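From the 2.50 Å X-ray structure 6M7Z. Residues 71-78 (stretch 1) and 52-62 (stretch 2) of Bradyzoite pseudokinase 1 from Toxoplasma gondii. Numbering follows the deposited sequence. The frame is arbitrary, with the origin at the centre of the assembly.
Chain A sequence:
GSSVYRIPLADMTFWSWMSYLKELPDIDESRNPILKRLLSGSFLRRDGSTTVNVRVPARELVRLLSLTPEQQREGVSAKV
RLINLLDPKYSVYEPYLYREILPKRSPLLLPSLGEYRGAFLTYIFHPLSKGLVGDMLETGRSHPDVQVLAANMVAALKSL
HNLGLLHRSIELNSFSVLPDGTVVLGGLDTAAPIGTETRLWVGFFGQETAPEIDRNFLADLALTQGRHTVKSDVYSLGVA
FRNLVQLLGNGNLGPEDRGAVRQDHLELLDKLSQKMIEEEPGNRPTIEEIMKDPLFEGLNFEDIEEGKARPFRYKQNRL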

# COMPACT_ATOMS: atom_id res chain seq x y z
N GLN A 71 -2.48 16.46 -10.07
CA GLN A 71 -1.82 15.17 -10.24
C GLN A 71 -0.50 15.34 -11.00
O GLN A 71 0.49 14.72 -10.66
CB GLN A 71 -2.74 14.19 -10.96
CG GLN A 71 -3.81 13.54 -10.07
CD GLN A 71 -4.80 12.75 -10.90
OE1 GLN A 71 -5.26 13.21 -11.94
NE2 GLN A 71 -5.13 11.55 -10.47
N GLN A 72 -0.50 16.18 -12.04
CA GLN A 72 0.73 16.50 -12.81
C GLN A 72 1.82 17.00 -11.86
O GLN A 72 2.97 16.63 -12.01
CB GLN A 72 0.44 17.57 -13.87
CG GLN A 72 1.12 17.39 -15.22
CD GLN A 72 0.58 18.39 -16.23
OE1 GLN A 72 -0.54 18.92 -16.13
NE2 GLN A 72 1.37 18.64 -17.25
N ARG A 73 1.44 17.85 -10.90
CA ARG A 73 2.37 18.50 -9.97
C ARG A 73 2.88 17.50 -8.93
O ARG A 73 4.01 17.59 -8.50
CB ARG A 73 1.72 19.71 -9.29
CG ARG A 73 1.66 20.97 -10.15
CD ARG A 73 1.17 22.21 -9.41
NE ARG A 73 -0.09 22.76 -9.94
CZ ARG A 73 -1.30 22.53 -9.42
NH1 ARG A 73 -1.42 21.97 -8.23
NH2 ARG A 73 -2.39 22.94 -10.07
N GLU A 74 2.03 16.55 -8.52
CA GLU A 74 2.36 15.51 -7.54
C GLU A 74 3.39 14.52 -8.12
O GLU A 74 4.22 14.00 -7.38
CB GLU A 74 1.13 14.70 -7.14
CG GLU A 74 0.14 15.40 -6.25
CD GLU A 74 -1.12 14.59 -5.91
OE1 GLU A 74 -1.20 13.38 -6.28
OE2 GLU A 74 -2.01 15.18 -5.25
N GLY A 75 3.31 14.26 -9.44
CA GLY A 75 4.09 13.23 -10.11
C GLY A 75 3.43 11.86 -10.00
O GLY A 75 2.46 11.71 -9.27
N VAL A 76 3.96 10.87 -10.73
CA VAL A 76 3.46 9.50 -10.65
C VAL A 76 4.63 8.54 -10.49
O VAL A 76 5.78 8.86 -10.77
CB VAL A 76 2.61 9.10 -11.88
CG1 VAL A 76 1.42 10.03 -12.07
CG2 VAL A 76 3.44 9.00 -13.15
N SER A 77 4.31 7.34 -10.02
CA SER A 77 5.25 6.23 -10.01
C SER A 77 4.66 5.04 -10.77
O SER A 77 3.46 4.85 -10.84
CB SER A 77 5.63 5.86 -8.60
OG SER A 77 4.47 5.52 -7.87
N ALA A 78 5.56 4.28 -11.39
CA ALA A 78 5.19 3.11 -12.17
C ALA A 78 5.78 1.87 -11.50
O ALA A 78 6.95 1.82 -11.16
CB ALA A 78 5.68 3.27 -13.58
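Stretch 2, residues 52-62: VNVRVPARELV

Four backbone hydrogen bonds fix the register of stretch 2 on stretch 1. V54 N donates to V76 O at 2.7 Å and V76 N returns the bond to V54 O at 3.0 Å; two residues along, V52 N to A78 O and A78 N to V52 O both measure 2.9 Å. All four are close to linear, at 160 to 168°. Strand 52-54 of stretch 2 thus lies antiparallel beside strand 76-78 of stretch 1, the two axes crossing at 154° and approaching to 4.7 Å. Between the bonded pairs S77 faces N53 in a non-hydrogen-bonded pair, CA to CA 4.3 Å, where S77 CA makes a CA-H...O contact of 3.4 Å with V52 O. Beyond the ladder, water 1 lies 2.5 Å from both Q72 O and R55 O, bridging the stretch 1 helix and the turn of stretch 2, with no assignment of its protons.

Stretch 2 leaves its strand at R55, crosses an extended V56-P57-A58 segment and enters a helix at 59, with A58 as N-cap: V62 N to A58 O is 3.0 Å. In stretch 1 the helix closes with G75 N to Q71 O at 3.1 Å, and G75 then turns with phi 84°, a value that favours glycine. An ideal CB here would lie only 3.1 Å from R55 O and 3.2 Å from V54 O.

Side chains of V76, A78, V52 and V54 share one sheet face; those of S77 and N53 occupy the other, S77 CB lying 3.7 Å from N53 OD1. V76 is the hub of the apolar packing: its CG2 lies 4.1 Å from V54 CB, 4.2 Å from L61 CD2 and 4.4 Å from P57 CG. P57 CD also rests 3.7 Å from Q72 O, and Q72 CG meets V62 CG2 at 3.6 Å.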

# COMPACT_ATOMS: atom_id res chain seq x y z
N VAL A 52 9.61 2.86 -10.77
CA VAL A 52 10.24 3.99 -11.41
C VAL A 52 9.44 5.24 -11.06
O VAL A 52 8.25 5.29 -11.38
CB VAL A 52 10.33 3.79 -12.93
CG1 VAL A 52 11.03 4.96 -13.58
CG2 VAL A 52 11.01 2.49 -13.30
N ASN A 53 10.08 6.26 -10.48
CA ASN A 53 9.39 7.52 -10.22
C ASN A 53 9.43 8.39 -11.47
O ASN A 53 10.45 8.46 -12.12
CB ASN A 53 10.00 8.31 -9.07
CG ASN A 53 9.93 7.55 -7.76
OD1 ASN A 53 9.13 6.63 -7.58
ND2 ASN A 53 10.78 7.94 -6.83
N VAL A 54 8.30 9.05 -11.78
CA VAL A 54 8.25 10.06 -12.82
C VAL A 54 7.74 11.36 -12.19
O VAL A 54 6.54 11.59 -12.11
CB VAL A 54 7.39 9.61 -14.01
CG1 VAL A 54 7.46 10.60 -15.16
CG2 VAL A 54 7.76 8.21 -14.47
N ARG A 55 8.69 12.19 -11.74
CA ARG A 55 8.41 13.39 -10.96
C ARG A 55 7.74 14.45 -11.85
O ARG A 55 6.97 15.27 -11.36
CB ARG A 55 9.70 13.93 -10.33
CG ARG A 55 10.21 13.08 -9.18
CD ARG A 55 11.26 13.73 -8.31
NE ARG A 55 11.66 12.82 -7.25
CZ ARG A 55 10.97 12.59 -6.13
NH1 ARG A 55 9.91 13.33 -5.86
NH2 ARG A 55 11.35 11.63 -5.29
N VAL A 56 8.07 14.43 -13.15
CA VAL A 56 7.56 15.39 -14.10
C VAL A 56 6.98 14.64 -15.30
O VAL A 56 7.63 14.49 -16.33
CB VAL A 56 8.69 16.35 -14.53
CG1 VAL A 56 8.22 17.38 -15.55
CG2 VAL A 56 9.30 17.03 -13.32
N PRO A 57 5.74 14.13 -15.22
CA PRO A 57 5.14 13.41 -16.34
C PRO A 57 5.07 14.31 -17.58
O PRO A 57 4.69 15.48 -17.47
CB PRO A 57 3.73 13.05 -15.87
CG PRO A 57 3.79 13.18 -14.36
CD PRO A 57 4.81 14.25 -14.08
N ALA A 58 5.42 13.73 -18.74
CA ALA A 58 5.37 14.39 -20.03
C ALA A 58 3.94 14.36 -20.58
O ALA A 58 3.07 13.68 -20.02
CB ALA A 58 6.33 13.71 -20.98
N ARG A 59 3.72 15.09 -21.68
CA ARG A 59 2.40 15.29 -22.29
C ARG A 59 1.73 13.93 -22.58
O ARG A 59 0.54 13.75 -22.28
CB ARG A 59 2.56 16.16 -23.55
CG ARG A 59 1.31 16.32 -24.41
CD ARG A 59 0.11 16.96 -23.73
NE ARG A 59 0.44 18.18 -23.01
CZ ARG A 59 -0.13 18.56 -21.87
NH1 ARG A 59 0.30 19.63 -21.24
NH2 ARG A 59 -1.15 17.88 -21.36
N GLU A 60 2.48 12.98 -23.14
CA GLU A 60 1.89 11.71 -23.59
C GLU A 60 1.38 10.90 -22.39
O GLU A 60 0.33 10.26 -22.45
CB GLU A 60 2.91 10.91 -24.41
CG GLU A 60 3.31 11.57 -25.72
CD GLU A 60 2.38 11.36 -26.92
OE1 GLU A 60 1.45 10.52 -26.82
OE2 GLU A 60 2.56 12.07 -27.92
N LEU A 61 2.11 10.97 -21.28
CA LEU A 61 1.74 10.22 -20.08
C LEU A 61 0.56 10.90 -19.37
O LEU A 61 -0.34 10.22 -18.86
CB LEU A 61 2.96 10.09 -19.17
CG LEU A 61 2.82 9.06 -18.05
CD1 LEU A 61 2.41 7.69 -18.58
CD2 LEU A 61 4.12 8.93 -17.25
N VAL A 62 0.57 12.24 -19.36
CA VAL A 62 -0.53 13.04 -18.82
C VAL A 62 -1.83 12.68 -19.56
O VAL A 62 -2.87 12.48 -18.92
CB VAL A 62 -0.23 14.56 -18.91
CG1 VAL A 62 -1.48 15.41 -18.69
CG2 VAL A 62 0.87 14.99 -17.95
O HOH W 1 5.33 17.10 -11.49